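Long-range contact in lantibiotic dehydratase (Microbispora corallina, PDB 5EHK), which probably dehydrates serine and threonine residues of the precursor peptide in a tRNA-dependent step of NAI-107 lantibiotic biosynthesis: residues 153-167 with 369-383. Numbering follows the deposited sequence.
Sequences RFDTSAKWLAGTGHR and DLRIDLEVRLPEVVR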
ATOM      1  N   ARG A 153     -34.884 -29.056  16.489  1.00 34.65           N
ATOM      2  CA  ARG A 153     -35.937 -28.586  15.606  1.00 29.89           C
ATOM      3  C   ARG A 153     -36.626 -27.375  16.177  1.00 29.97           C
ATOM      4  O   ARG A 153     -36.718 -27.211  17.389  1.00 31.53           O
ATOM      5  CB  ARG A 153     -36.950 -29.711  15.423  1.00 42.72           C
ATOM      6  CG  ARG A 153     -38.149 -29.383  14.560  1.00 50.11           C
ATOM      7  CD  ARG A 153     -39.036 -30.592  14.489  1.00 47.52           C
ATOM      8  NE  ARG A 153     -38.270 -31.670  13.878  1.00 51.80           N
ATOM      9  CZ  ARG A 153     -38.187 -31.886  12.571  1.00 52.01           C
ATOM     10  NH1 ARG A 153     -38.847 -31.105  11.718  1.00 46.94           N
ATOM     11  NH2 ARG A 153     -37.451 -32.895  12.120  1.00 56.27           N
ATOM     12  N   PHE A 154     -37.120 -26.525  15.295  1.00 29.19           N
ATOM     13  CA  PHE A 154     -37.998 -25.464  15.721  1.00 33.65           C
ATOM     14  C   PHE A 154     -39.410 -26.020  15.759  1.00 40.70           C
ATOM     15  O   PHE A 154     -39.816 -26.813  14.901  1.00 45.89           O
ATOM     16  CB  PHE A 154     -37.914 -24.268  14.792  1.00 35.78           C
ATOM     17  CG  PHE A 154     -36.631 -23.502  14.917  1.00 41.15           C
ATOM     18  CD1 PHE A 154     -36.333 -22.813  16.085  1.00 31.37           C
ATOM     19  CD2 PHE A 154     -35.729 -23.448  13.852  1.00 38.61           C
ATOM     20  CE1 PHE A 154     -35.153 -22.100  16.197  1.00 34.51           C
ATOM     21  CE2 PHE A 154     -34.548 -22.730  13.958  1.00 29.71           C
ATOM     22  CZ  PHE A 154     -34.261 -22.053  15.128  1.00 30.56           C
ATOM     23  N   ASP A 155     -40.149 -25.596  16.770  1.00 41.52           N
ATOM     24  CA  ASP A 155     -41.422 -26.192  17.106  1.00 45.16           C
ATOM     25  C   ASP A 155     -42.301 -25.101  17.686  1.00 54.79           C
ATOM     26  O   ASP A 155     -41.981 -23.907  17.573  1.00 53.66           O
ATOM     27  CB  ASP A 155     -41.182 -27.284  18.148  1.00 52.17           C
ATOM     28  CG  ASP A 155     -42.273 -28.322  18.168  1.00 57.77           C
ATOM     29  OD1 ASP A 155     -43.032 -28.373  17.180  1.00 55.14           O
ATOM     30  OD2 ASP A 155     -42.343 -29.101  19.150  1.00 57.41           O
ATOM     31  N   THR A 156     -43.405 -25.497  18.315  1.00 59.38           N
ATOM     32  CA  THR A 156     -44.231 -24.533  19.026  1.00 53.97           C
ATOM     33  C   THR A 156     -44.015 -24.717  20.519  1.00 48.99           C
ATOM     34  O   THR A 156     -44.414 -23.882  21.326  1.00 48.21           O
ATOM     35  CB  THR A 156     -45.724 -24.652  18.626  1.00 52.85           C
ATOM     36  OG1 THR A 156     -46.121 -26.027  18.675  1.00 49.39           O
ATOM     37  CG2 THR A 156     -45.935 -24.139  17.197  1.00 53.07           C
ATOM     38  N   SER A 157     -43.285 -25.769  20.870  1.00 48.89           N
ATOM     39  CA  SER A 157     -43.049 -26.096  22.272  1.00 55.75           C
ATOM     40  C   SER A 157     -41.584 -26.399  22.584  1.00 54.72           C
ATOM     41  O   SER A 157     -40.993 -27.316  22.003  1.00 53.53           O
ATOM     42  CB  SER A 157     -43.931 -27.279  22.679  1.00 62.94           C
ATOM     43  OG  SER A 157     -43.660 -28.417  21.873  1.00 72.06           O
ATOM     44  N   ALA A 158     -41.014 -25.650  23.524  1.00 49.21           N
ATOM     45  CA  ALA A 158     -39.641 -25.885  23.965  1.00 44.01           C
ATOM     46  C   ALA A 158     -39.496 -27.280  24.550  1.00 47.23           C
ATOM     47  O   ALA A 158     -40.448 -27.813  25.117  1.00 52.02           O
ATOM     48  CB  ALA A 158     -39.223 -24.850  24.986  1.00 42.29           C
ATOM     49  N   LYS A 159     -38.319 -27.877  24.368  1.00 40.12           N
ATOM     50  CA  LYS A 159     -37.992 -29.174  24.952  1.00 40.17           C
ATOM     51  C   LYS A 159     -36.472 -29.293  25.117  1.00 40.51           C
ATOM     52  O   LYS A 159     -35.722 -28.822  24.267  1.00 46.26           O
ATOM     53  CB  LYS A 159     -38.536 -30.309  24.063  1.00 45.38           C
ATOM     54  CG  LYS A 159     -38.186 -31.721  24.560  1.00 51.32           C
ATOM     55  CD  LYS A 159     -38.518 -32.837  23.562  1.00 54.00           C
ATOM     56  CE  LYS A 159     -39.996 -33.203  23.515  1.00 50.82           C
ATOM     57  NZ  LYS A 159     -40.170 -34.564  22.916  1.00 46.28           N
ATOM     58  N   TRP A 160     -36.010 -29.929  26.190  1.00 35.82           N
ATOM     59  CA  TRP A 160     -34.577 -30.136  26.370  1.00 33.98           C
ATOM     60  C   TRP A 160     -34.240 -31.447  27.076  1.00 37.90           C
ATOM     61  O   TRP A 160     -33.833 -31.455  28.230  1.00 36.74           O
ATOM     62  CB  TRP A 160     -33.942 -28.971  27.122  1.00 38.33           C
ATOM     63  CG  TRP A 160     -32.431 -28.939  27.021  1.00 44.34           C
ATOM     64  CD1 TRP A 160     -31.536 -29.758  27.673  1.00 40.16           C
ATOM     65  CD2 TRP A 160     -31.642 -28.035  26.239  1.00 47.98           C
ATOM     66  NE1 TRP A 160     -30.248 -29.421  27.336  1.00 37.82           N
ATOM     67  CE2 TRP A 160     -30.281 -28.366  26.459  1.00 50.42           C
ATOM     68  CE3 TRP A 160     -31.949 -26.975  25.376  1.00 46.87           C
ATOM     69  CZ2 TRP A 160     -29.229 -27.672  25.840  1.00 44.21           C
ATOM     70  CZ3 TRP A 160     -30.899 -26.283  24.763  1.00 50.04           C
ATOM     71  CH2 TRP A 160     -29.559 -26.635  25.002  1.00 42.85           C
ATOM     72  N   LEU A 161     -34.415 -32.556  26.371  1.00 43.43           N
ATOM     73  CA  LEU A 161     -34.232 -33.873  26.959  1.00 44.07           C
ATOM     74  C   LEU A 161     -32.803 -34.412  26.895  1.00 40.16           C
ATOM     75  O   LEU A 161     -32.442 -35.129  25.968  1.00 39.51           O
ATOM     76  CB  LEU A 161     -35.200 -34.866  26.307  1.00 52.39           C
ATOM     77  CG  LEU A 161     -35.641 -36.025  27.199  1.00 57.57           C
ATOM     78  CD1 LEU A 161     -36.420 -35.497  28.399  1.00 49.77           C
ATOM     79  CD2 LEU A 161     -36.469 -37.017  26.383  1.00 53.31           C
ATOM     80  N   ALA A 162     -32.008 -34.109  27.912  1.00 42.46           N
ATOM     81  CA  ALA A 162     -30.671 -34.678  28.002  1.00 42.15           C
ATOM     82  C   ALA A 162     -30.754 -36.139  28.406  1.00 42.56           C
ATOM     83  O   ALA A 162     -31.378 -36.471  29.411  1.00 51.97           O
ATOM     84  CB  ALA A 162     -29.822 -33.900  28.993  1.00 42.09           C
ATOM     85  N   GLY A 163     -30.111 -37.002  27.625  1.00 40.42           N
ATOM     86  CA  GLY A 163     -30.049 -38.425  27.909  1.00 37.74           C
ATOM     87  C   GLY A 163     -28.650 -38.839  28.332  1.00 42.07           C
ATOM     88  O   GLY A 163     -27.889 -38.027  28.864  1.00 49.37           O
ATOM     89  N   THR A 164     -28.320 -40.111  28.140  1.00 42.26           N
ATOM     90  CA  THR A 164     -27.001 -40.615  28.512  1.00 39.57           C
ATOM     91  C   THR A 164     -26.481 -41.658  27.523  1.00 39.54           C
ATOM     92  O   THR A 164     -25.338 -42.106  27.628  1.00 41.74           O
ATOM     93  CB  THR A 164     -27.012 -41.240  29.921  1.00 37.11           C
ATOM     94  OG1 THR A 164     -25.723 -41.076  30.525  1.00 39.65           O
ATOM     95  CG2 THR A 164     -27.378 -42.738  29.847  1.00 30.88           C
ATOM     96  N   GLY A 165     -27.318 -42.048  26.566  1.00 38.13           N
ATOM     97  CA  GLY A 165     -26.936 -43.064  25.600  1.00 41.85           C
ATOM     98  C   GLY A 165     -26.105 -42.586  24.415  1.00 44.22           C
ATOM     99  O   GLY A 165     -26.493 -42.782  23.267  1.00 45.57           O
ATOM    100  N   HIS A 166     -24.949 -41.991  24.689  1.00 45.46           N
ATOM    101  CA  HIS A 166     -24.090 -41.429  23.645  1.00 43.71           C
ATOM    102  C   HIS A 166     -23.416 -42.514  22.821  1.00 49.54           C
ATOM    103  O   HIS A 166     -22.924 -43.508  23.364  1.00 59.62           O
ATOM    104  CB  HIS A 166     -23.028 -40.515  24.255  1.00 43.85           C
ATOM    105  CG  HIS A 166     -23.577 -39.502  25.208  1.00 35.99           C
ATOM    106  ND1 HIS A 166     -24.763 -38.836  24.983  1.00 37.47           N
ATOM    107  CD2 HIS A 166     -23.117 -39.061  26.401  1.00 30.78           C
ATOM    108  CE1 HIS A 166     -25.003 -38.018  25.992  1.00 40.69           C
ATOM    109  NE2 HIS A 166     -24.020 -38.137  26.868  1.00 38.91           N
ATOM    110  N   ARG A 167     -23.404 -42.312  21.507  1.00 50.95           N
ATOM    111  CA  ARG A 167     -22.804 -43.256  20.568  1.00 48.35           C
ATOM    112  C   ARG A 167     -21.689 -42.659  19.724  1.00 40.36           C
ATOM    113  O   ARG A 167     -21.747 -41.509  19.290  1.00 37.79           O
ATOM    114  CB  ARG A 167     -23.880 -43.780  19.629  1.00 53.79           C
ATOM    115  CG  ARG A 167     -24.872 -44.694  20.276  1.00 59.90           C
ATOM    116  CD  ARG A 167     -24.177 -45.894  20.875  1.00 62.85           C
ATOM    117  NE  ARG A 167     -25.008 -47.068  20.642  1.00 78.77           N
ATOM    118  CZ  ARG A 167     -24.995 -47.764  19.507  1.00 79.28           C
ATOM    119  NH1 ARG A 167     -24.198 -47.395  18.507  1.00 72.24           N
ATOM    120  NH2 ARG A 167     -25.789 -48.817  19.360  1.00 81.54           N
ATOM    121  N   ASP A 369     -16.186 -39.268  15.890  1.00 31.97           N
ATOM    122  CA  ASP A 369     -17.259 -38.309  16.088  1.00 33.20           C
ATOM    123  C   ASP A 369     -18.230 -38.900  17.109  1.00 37.89           C
ATOM    124  O   ASP A 369     -18.491 -40.112  17.109  1.00 39.89           O
ATOM    125  CB  ASP A 369     -18.018 -38.023  14.787  1.00 37.54           C
ATOM    126  CG  ASP A 369     -17.106 -37.581  13.630  1.00 38.23           C
ATOM    127  OD1 ASP A 369     -15.994 -37.038  13.881  1.00 32.37           O
ATOM    128  OD2 ASP A 369     -17.544 -37.767  12.459  1.00 32.22           O
ATOM    129  N   LEU A 370     -18.777 -38.044  17.963  1.00 32.96           N
ATOM    130  CA  LEU A 370     -19.639 -38.490  19.030  1.00 24.64           C
ATOM    131  C   LEU A 370     -21.058 -38.028  18.793  1.00 29.93           C
ATOM    132  O   LEU A 370     -21.302 -36.839  18.621  1.00 30.80           O
ATOM    133  CB  LEU A 370     -19.163 -37.892  20.331  1.00 28.54           C
ATOM    134  CG  LEU A 370     -19.872 -38.450  21.554  1.00 34.04           C
ATOM    135  CD1 LEU A 370     -19.760 -39.969  21.559  1.00 32.56           C
ATOM    136  CD2 LEU A 370     -19.302 -37.830  22.817  1.00 32.82           C
ATOM    137  N   ARG A 371     -22.007 -38.958  18.784  1.00 33.27           N
ATOM    138  CA  ARG A 371     -23.408 -38.556  18.740  1.00 34.79           C
ATOM    139  C   ARG A 371     -23.930 -38.409  20.160  1.00 37.51           C
ATOM    140  O   ARG A 371     -23.890 -39.361  20.948  1.00 38.68           O
ATOM    141  CB  ARG A 371     -24.286 -39.519  17.950  1.00 35.26           C
ATOM    142  CG  ARG A 371     -25.725 -39.028  17.863  1.00 36.43           C
ATOM    143  CD  ARG A 371     -26.560 -39.921  16.989  1.00 40.67           C
ATOM    144  NE  ARG A 371     -26.555 -41.278  17.501  1.00 49.40           N
ATOM    145  CZ  ARG A 371     -27.359 -41.682  18.473  1.00 60.62           C
ATOM    146  NH1 ARG A 371     -28.235 -40.829  18.994  1.00 52.57           N
ATOM    147  NH2 ARG A 371     -27.295 -42.933  18.914  1.00 63.79           N
ATOM    148  N   ILE A 372     -24.358 -37.195  20.493  1.00 33.62           N
ATOM    149  CA  ILE A 372     -24.892 -36.888  21.811  1.00 34.65           C
ATOM    150  C   ILE A 372     -26.361 -37.292  21.958  1.00 37.63           C
ATOM    151  O   ILE A 372     -27.187 -36.972  21.097  1.00 38.82           O
ATOM    152  CB  ILE A 372     -24.757 -35.385  22.101  1.00 32.90           C
ATOM    153  CG1 ILE A 372     -23.282 -35.006  22.255  1.00 30.46           C
ATOM    154  CG2 ILE A 372     -25.557 -34.995  23.339  1.00 34.92           C
ATOM    155  CD1 ILE A 372     -22.493 -35.830  23.276  1.00 28.56           C
ATOM    156  N   ASP A 373     -26.680 -38.009  23.038  1.00 41.50           N
ATOM    157  CA  ASP A 373     -28.077 -38.312  23.377  1.00 42.75           C
ATOM    158  C   ASP A 373     -28.708 -37.097  24.039  1.00 39.23           C
ATOM    159  O   ASP A 373     -28.511 -36.838  25.225  1.00 40.04           O
ATOM    160  CB  ASP A 373     -28.180 -39.554  24.283  1.00 44.58           C
ATOM    161  CG  ASP A 373     -29.631 -39.954  24.580  1.00 48.53           C
ATOM    162  OD1 ASP A 373     -30.556 -39.408  23.938  1.00 47.22           O
ATOM    163  OD2 ASP A 373     -29.845 -40.824  25.455  1.00 48.15           O
ATOM    164  N   LEU A 374     -29.472 -36.357  23.250  1.00 38.41           N
ATOM    165  CA  LEU A 374     -30.014 -35.075  23.669  1.00 35.48           C
ATOM    166  C   LEU A 374     -31.038 -34.678  22.637  1.00 38.12           C
ATOM    167  O   LEU A 374     -30.776 -34.684  21.431  1.00 39.73           O
ATOM    168  CB  LEU A 374     -28.911 -34.015  23.757  1.00 39.73           C
ATOM    169  CG  LEU A 374     -29.174 -32.534  24.087  1.00 42.24           C
ATOM    170  CD1 LEU A 374     -29.590 -32.293  25.545  1.00 37.59           C
ATOM    171  CD2 LEU A 374     -27.925 -31.707  23.756  1.00 30.26           C
ATOM    172  N   GLU A 375     -32.225 -34.360  23.117  1.00 40.37           N
ATOM    173  CA  GLU A 375     -33.255 -33.851  22.251  1.00 46.46           C
ATOM    174  C   GLU A 375     -33.446 -32.383  22.569  1.00 42.86           C
ATOM    175  O   GLU A 375     -33.575 -31.998  23.725  1.00 41.05           O
ATOM    176  CB  GLU A 375     -34.539 -34.658  22.410  1.00 49.90           C
ATOM    177  CG  GLU A 375     -35.620 -34.281  21.416  1.00 60.03           C
ATOM    178  CD  GLU A 375     -36.875 -35.131  21.569  1.00 74.80           C
ATOM    179  OE1 GLU A 375     -36.965 -35.911  22.553  1.00 71.25           O
ATOM    180  OE2 GLU A 375     -37.781 -34.985  20.713  1.00 73.57           O
ATOM    181  N   VAL A 376     -33.384 -31.558  21.537  1.00 40.35           N
ATOM    182  CA  VAL A 376     -33.569 -30.136  21.718  1.00 37.41           C
ATOM    183  C   VAL A 376     -34.634 -29.606  20.785  1.00 40.65           C
ATOM    184  O   VAL A 376     -34.616 -29.872  19.580  1.00 39.51           O
ATOM    185  CB  VAL A 376     -32.268 -29.357  21.510  1.00 32.77           C
ATOM    186  CG1 VAL A 376     -32.558 -27.865  21.511  1.00 34.66           C
ATOM    187  CG2 VAL A 376     -31.270 -29.692  22.606  1.00 36.96           C
ATOM    188  N   ARG A 377     -35.583 -28.878  21.353  1.00 32.68           N
ATOM    189  CA  ARG A 377     -36.572 -28.205  20.542  1.00 36.66           C
ATOM    190  C   ARG A 377     -36.694 -26.775  20.994  1.00 35.21           C
ATOM    191  O   ARG A 377     -36.630 -26.484  22.182  1.00 34.79           O
ATOM    192  CB  ARG A 377     -37.921 -28.916  20.605  1.00 45.29           C
ATOM    193  CG  ARG A 377     -37.964 -30.154  19.747  1.00 50.91           C
ATOM    194  CD  ARG A 377     -39.123 -31.035  20.112  1.00 67.32           C
ATOM    195  NE  ARG A 377     -38.957 -32.366  19.542  1.00 72.87           N
ATOM    196  CZ  ARG A 377     -39.548 -32.769  18.426  1.00 71.81           C
ATOM    197  NH1 ARG A 377     -40.356 -31.943  17.770  1.00 68.02           N
ATOM    198  NH2 ARG A 377     -39.337 -33.997  17.975  1.00 74.59           N
ATOM    199  N   LEU A 378     -36.852 -25.874  20.041  1.00 31.01           N
ATOM    200  CA  LEU A 378     -36.951 -24.477  20.393  1.00 34.58           C
ATOM    201  C   LEU A 378     -38.181 -23.908  19.708  1.00 36.40           C
ATOM    202  O   LEU A 378     -38.500 -24.283  18.586  1.00 33.92           O
ATOM    203  CB  LEU A 378     -35.691 -23.729  19.954  1.00 36.17           C
ATOM    204  CG  LEU A 378     -34.319 -24.200  20.432  1.00 31.86           C
ATOM    205  CD1 LEU A 378     -33.256 -23.422  19.674  1.00 40.40           C
ATOM    206  CD2 LEU A 378     -34.141 -23.992  21.940  1.00 27.36           C
ATOM    207  N   PRO A 379     -38.896 -23.018  20.403  1.00 40.30           N
ATOM    208  CA  PRO A 379     -40.133 -22.443  19.880  1.00 37.05           C
ATOM    209  C   PRO A 379     -39.836 -21.498  18.740  1.00 35.31           C
ATOM    210  O   PRO A 379     -38.689 -21.111  18.544  1.00 35.42           O
ATOM    211  CB  PRO A 379     -40.663 -21.645  21.066  1.00 33.11           C
ATOM    212  CG  PRO A 379     -39.450 -21.252  21.816  1.00 30.49           C
ATOM    213  CD  PRO A 379     -38.570 -22.477  21.734  1.00 37.86           C
ATOM    214  N   GLU A 380     -40.877 -21.105  18.027  1.00 34.75           N
ATOM    215  CA  GLU A 380     -40.745 -20.199  16.907  1.00 32.46           C
ATOM    216  C   GLU A 380     -40.255 -18.792  17.274  1.00 28.69           C
ATOM    217  O   GLU A 380     -39.717 -18.085  16.429  1.00 35.88           O
ATOM    218  CB  GLU A 380     -42.088 -20.112  16.172  1.00 32.46           C
ATOM    219  CG  GLU A 380     -42.512 -21.398  15.512  1.00 35.50           C
ATOM    220  CD  GLU A 380     -41.577 -21.800  14.383  1.00 46.18           C
ATOM    221  OE1 GLU A 380     -41.029 -20.875  13.719  1.00 43.21           O
ATOM    222  OE2 GLU A 380     -41.389 -23.029  14.172  1.00 39.02           O
ATOM    223  N   VAL A 381     -40.414 -18.375  18.519  1.00 29.27           N
ATOM    224  CA  VAL A 381     -40.032 -17.007  18.861  1.00 32.24           C
ATOM    225  C   VAL A 381     -38.516 -16.865  18.738  1.00 31.92           C
ATOM    226  O   VAL A 381     -38.013 -15.813  18.357  1.00 28.40           O
ATOM    227  CB  VAL A 381     -40.535 -16.577  20.284  1.00 24.48           C
ATOM    228  CG1 VAL A 381     -39.869 -17.408  21.384  1.00 28.89           C
ATOM    229  CG2 VAL A 381     -40.343 -15.078  20.519  1.00 20.12           C
ATOM    230  N   VAL A 382     -37.801 -17.950  19.023  1.00 33.18           N
ATOM    231  CA  VAL A 382     -36.351 -17.961  18.914  1.00 34.38           C
ATOM    232  C   VAL A 382     -35.904 -17.950  17.452  1.00 30.68           C
ATOM    233  O   VAL A 382     -35.050 -17.150  17.076  1.00 29.30           O
ATOM    234  CB  VAL A 382     -35.740 -19.154  19.646  1.00 37.01           C
ATOM    235  CG1 VAL A 382     -34.256 -19.299  19.278  1.00 26.46           C
ATOM    236  CG2 VAL A 382     -35.923 -18.980  21.146  1.00 29.84           C
ATOM    237  N   ARG A 383     -36.488 -18.822  16.634  1.00 26.65           N
ATOM    238  CA  ARG A 383     -36.227 -18.814  15.195  1.00 28.66           C
ATOM    239  C   ARG A 383     -36.367 -17.411  14.593  1.00 29.02           C
ATOM    240  O   ARG A 383     -35.611 -17.023  13.714  1.00 32.13           O
ATOM    241  CB  ARG A 383     -37.184 -19.759  14.479  1.00 32.33           C
ATOM    242  CG  ARG A 383     -36.935 -19.898  12.982  1.00 32.05           C
ATOM    243  CD  ARG A 383     -38.221 -20.259  12.266  1.00 34.29           C
ATOM    244  NE  ARG A 383     -38.036 -21.269  11.230  1.00 35.11           N
ATOM    245  CZ  ARG A 383     -38.637 -22.456  11.216  1.00 37.71           C
ATOM    246  NH1 ARG A 383     -39.466 -22.810  12.191  1.00 37.40           N
ATOM    247  NH2 ARG A 383     -38.409 -23.297  10.218  1.00 35.75           N
TER
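R377 and its neighbours in strand 374-379 are bonded along both edges by one segment: R153 and F154 pair parallel with R377 and L378 on one edge, the short strands splaying by 42°, the chain turns through T156 to A158, and K159 to A162 returns antiparallel on the other, R377 N meeting K159 O at 2.9 Å. On the face bearing K159, E375 and R377, the lysine lies beside R377 and crosses E375, its NZ forming a salt bridge with E375 OE2 (3.3 Å), the hydrogen bond within it weak. That same oxygen takes R377 NE in the guanidinium plane, so two cations share one carboxylate, which probably eases their mutual repulsion; R377 NH1 also makes a long salt bridge to D155 OD2.

Strand 366-379 is thus an inner strand here, in the N-terminal lantibiotic dehydratase region, and strand 6-17 pairs antiparallel with the far edge of 147-155. The other face is apolar. W160 lays its six-membered ring on V376 CG2 (3.9 Å from its centroid), while L374 CD1 approaches NE1 obliquely. F154 takes R383 CB over the centre of its ring and meets F12 edge-to-face; the guanidinium of R383 turns to E380 and to D10.

Past A162 the pairing is interrupted. D373, its CG anti to the backbone N (chi1 -176°), reaches into the turn at G163 to G165, an inverse gamma turn centred on G165, where OD2 accepts G165 N (3.0 Å) through its anti lone pair and, weakly, T164 N. The D373 N-H points almost straight (170°) into H166 ND1, and I372 CD1 covers one face of that ring before R167 and R371 resume antiparallel pairing.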